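Local coordinates for protein 6-carboxyhexanoate--coa ligase (Bacillus subtilis, PDB 5FLG) that belongs to the 6-carboxyhexanoate--CoA ligase family and binds phosphoaminophosphonic acid-adenylate ester, magnesium and pimelic acid in neighbouring pockets, at residues H169-E174 with S195-Y200. Residues are numbered along the deposited sequence; the frame is centred on the assembly and turned at random.
Sequences HSRIKE and SDDPDY. With MG (magnesium ion), chain F; PML (pimelic acid), chain C; ANP (phosphoaminophosphonic acid-adenylate ester), chain D.
R171 stretches from the first turn of helix 170-184 across the face of the Y200 ring and meets D197 tip to tip. Its CD sits 3.5 Å from the Y200 ring centroid, only 6° off the normal, a CH-pi contact. The guanidinium, 11° from the ring plane, runs on past the ring centre; Y200 CB covers its face, and NH1 lies 3.4 Å from Y200 CD1. In this tight part arginine pairs a long aliphatic stem with a flat, charged end. In the salt bridge, R171 NH2 donates almost straight to the anti lone pair of D197 OD2 (2.6 Å, 162°). The single N-H of NE is shared, going to pimelic acid O72 at 2.9 Å and weakly to D197 OD2. The loop between strands 188-194 and 203-207 thus joins two sites: D197 OD1 binds magnesium at 2.2 Å together with D196 OD1, phosphoaminophosphonic acid-adenylate ester O2G and O1A, and a water, while OD2 faces the arginine. S195 OG, anti to the backbone N, lies 2.9 Å from pimelic acid O72 and accepts from D197 N in an ST turn, a double role suited to a small hydroxyl. At the ligand's far end, Y200 OH donates a very short bond to O12, and I172 CG1 packs against that oxygen. Toward solvent the contact slackens: exposed D199 OD1, held mainly by its hydrogen bond with S55 OG, makes a long salt bridge to R171 NH2, 3.5 Å away and oblique to the guanidinium.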
# COMPACT_ATOMS: atom_id res chain seq x y z
N HIS A 169 6.81 25.90 -2.42
CA HIS A 169 6.29 24.95 -1.45
C HIS A 169 5.63 23.76 -2.11
O HIS A 169 4.94 23.89 -3.15
CB HIS A 169 5.27 25.62 -0.53
CG HIS A 169 5.86 26.70 0.33
ND1 HIS A 169 5.12 27.79 0.76
CD2 HIS A 169 7.11 26.88 0.80
CE1 HIS A 169 5.90 28.58 1.47
NE2 HIS A 169 7.11 28.05 1.52
N SER A 170 5.82 22.60 -1.48
CA SER A 170 5.22 21.38 -1.97
C SER A 170 3.70 21.46 -2.11
O SER A 170 3.14 20.81 -2.98
CB SER A 170 5.53 20.25 -1.01
OG SER A 170 6.92 20.06 -0.94
N ARG A 171 3.05 22.07 -1.13
CA ARG A 171 1.61 22.26 -1.17
C ARG A 171 1.20 22.86 -2.53
O ARG A 171 0.13 22.53 -3.08
CB ARG A 171 1.16 23.21 -0.04
CG ARG A 171 0.82 22.54 1.27
CD ARG A 171 0.03 23.48 2.17
NE ARG A 171 -0.43 22.84 3.42
CZ ARG A 171 0.18 22.99 4.59
NH1 ARG A 171 1.31 23.67 4.65
NH2 ARG A 171 -0.28 22.41 5.69
N ILE A 172 1.95 23.87 -2.97
CA ILE A 172 1.55 24.64 -4.15
C ILE A 172 1.81 23.81 -5.40
O ILE A 172 0.94 23.68 -6.28
CB ILE A 172 2.27 25.99 -4.25
CG1 ILE A 172 1.84 26.90 -3.11
CG2 ILE A 172 2.01 26.64 -5.60
CD1 ILE A 172 2.80 28.05 -2.86
N LYS A 173 2.94 23.12 -5.39
CA LYS A 173 3.23 22.18 -6.48
C LYS A 173 2.13 21.13 -6.67
O LYS A 173 1.65 20.90 -7.77
CB LYS A 173 4.53 21.48 -6.25
CG LYS A 173 4.97 20.69 -7.46
CD LYS A 173 6.29 19.99 -7.20
CE LYS A 173 6.20 19.11 -5.97
NZ LYS A 173 7.26 18.12 -6.00
N GLU A 174 1.69 20.54 -5.56
CA GLU A 174 0.66 19.54 -5.59
C GLU A 174 -0.68 20.11 -6.01
O GLU A 174 -1.31 19.59 -6.91
CB GLU A 174 0.56 18.82 -4.24
CG GLU A 174 1.74 17.87 -3.98
CD GLU A 174 2.00 17.56 -2.48
OE1 GLU A 174 1.23 17.97 -1.58
OE2 GLU A 174 3.01 16.89 -2.20
N SER A 195 -7.71 24.04 2.32
CA SER A 195 -7.07 22.94 2.97
C SER A 195 -7.91 22.45 4.13
O SER A 195 -8.52 23.24 4.85
CB SER A 195 -5.68 23.39 3.52
OG SER A 195 -4.98 22.24 3.97
N ASP A 196 -7.81 21.16 4.43
CA ASP A 196 -8.30 20.64 5.70
C ASP A 196 -7.16 20.59 6.77
O ASP A 196 -7.38 20.09 7.87
CB ASP A 196 -8.91 19.24 5.54
CG ASP A 196 -7.94 18.25 4.86
OD1 ASP A 196 -6.93 18.70 4.27
OD2 ASP A 196 -8.18 17.01 4.92
N ASP A 197 -6.03 21.22 6.50
CA ASP A 197 -4.96 21.34 7.53
C ASP A 197 -5.25 22.51 8.51
O ASP A 197 -5.55 23.61 8.07
CB ASP A 197 -3.61 21.60 6.88
CG ASP A 197 -3.17 20.49 5.90
OD1 ASP A 197 -3.85 19.44 5.73
OD2 ASP A 197 -2.16 20.73 5.22
N PRO A 198 -4.96 22.33 9.81
CA PRO A 198 -5.24 23.42 10.75
C PRO A 198 -4.28 24.60 10.59
O PRO A 198 -4.56 25.69 11.05
CB PRO A 198 -5.10 22.75 12.13
CG PRO A 198 -4.24 21.56 11.89
CD PRO A 198 -4.62 21.08 10.52
N ASP A 199 -3.21 24.41 9.86
CA ASP A 199 -2.12 25.38 9.90
C ASP A 199 -1.86 25.93 8.51
O ASP A 199 -0.81 26.51 8.26
CB ASP A 199 -0.85 24.73 10.44
CG ASP A 199 -0.53 23.41 9.74
OD1 ASP A 199 -1.41 22.82 9.03
OD2 ASP A 199 0.63 22.99 9.86
N TYR A 200 -2.88 25.87 7.65
CA TYR A 200 -2.75 26.47 6.31
C TYR A 200 -4.08 26.98 5.78
O TYR A 200 -5.04 26.21 5.62
CB TYR A 200 -2.17 25.45 5.36
CG TYR A 200 -1.61 26.05 4.12
CD1 TYR A 200 -0.35 26.64 4.12
CD2 TYR A 200 -2.37 26.12 2.95
CE1 TYR A 200 0.18 27.20 2.97
CE2 TYR A 200 -1.89 26.74 1.81
CZ TYR A 200 -0.62 27.28 1.82
OH TYR A 200 -0.11 27.81 0.66
MG MG F . -4.75 18.20 4.11
C1 PML C . -1.81 27.28 -2.56
O11 PML C . -1.80 27.77 -3.73
O12 PML C . -1.02 27.73 -1.66
C2 PML C . -3.04 26.44 -2.18
C3 PML C . -2.79 25.04 -1.64
C4 PML C . -3.85 24.57 -0.62
C5 PML C . -4.46 23.21 -0.91
C6 PML C . -4.49 22.26 0.28
C7 PML C . -3.09 21.97 0.82
O71 PML C . -2.23 21.46 0.06
O72 PML C . -2.86 22.14 2.05
PG ANP D . -2.27 16.30 2.62
O1G ANP D . -1.30 15.34 3.25
O2G ANP D . -2.64 17.44 3.54
O3G ANP D . -1.91 16.80 1.26
PB ANP D . -4.83 15.72 1.23
O1B ANP D . -4.11 15.83 -0.07
O2B ANP D . -5.91 14.74 1.49
N3B ANP D . -3.68 15.34 2.46
PA ANP D . -5.01 18.58 1.00
O1A ANP D . -4.99 19.65 1.99
O2A ANP D . -3.91 18.38 -0.01
O3A ANP D . -5.40 17.17 1.67
O5' ANP D . -6.41 18.85 0.16
C5' ANP D . -7.52 19.43 0.80
C4' ANP D . -8.78 18.65 0.42
O4' ANP D . -8.90 18.62 -1.01
C3' ANP D . -8.73 17.20 0.89
O3' ANP D . -9.32 17.04 2.17
C2' ANP D . -9.56 16.49 -0.14
O2' ANP D . -10.94 16.68 0.17
C1' ANP D . -9.23 17.27 -1.38
N9 ANP D . -8.14 16.59 -2.09
C8 ANP D . -6.80 16.55 -1.76
N7 ANP D . -6.11 15.89 -2.72
C5 ANP D . -7.02 15.47 -3.64
C6 ANP D . -7.00 14.68 -4.89
N6 ANP D . -5.88 14.15 -5.38
N1 ANP D . -8.17 14.49 -5.55
C2 ANP D . -9.32 14.97 -5.07
N3 ANP D . -9.43 15.76 -3.99
C4 ANP D . -8.34 15.92 -3.20
O HOH W 1 -5.33 15.85 4.77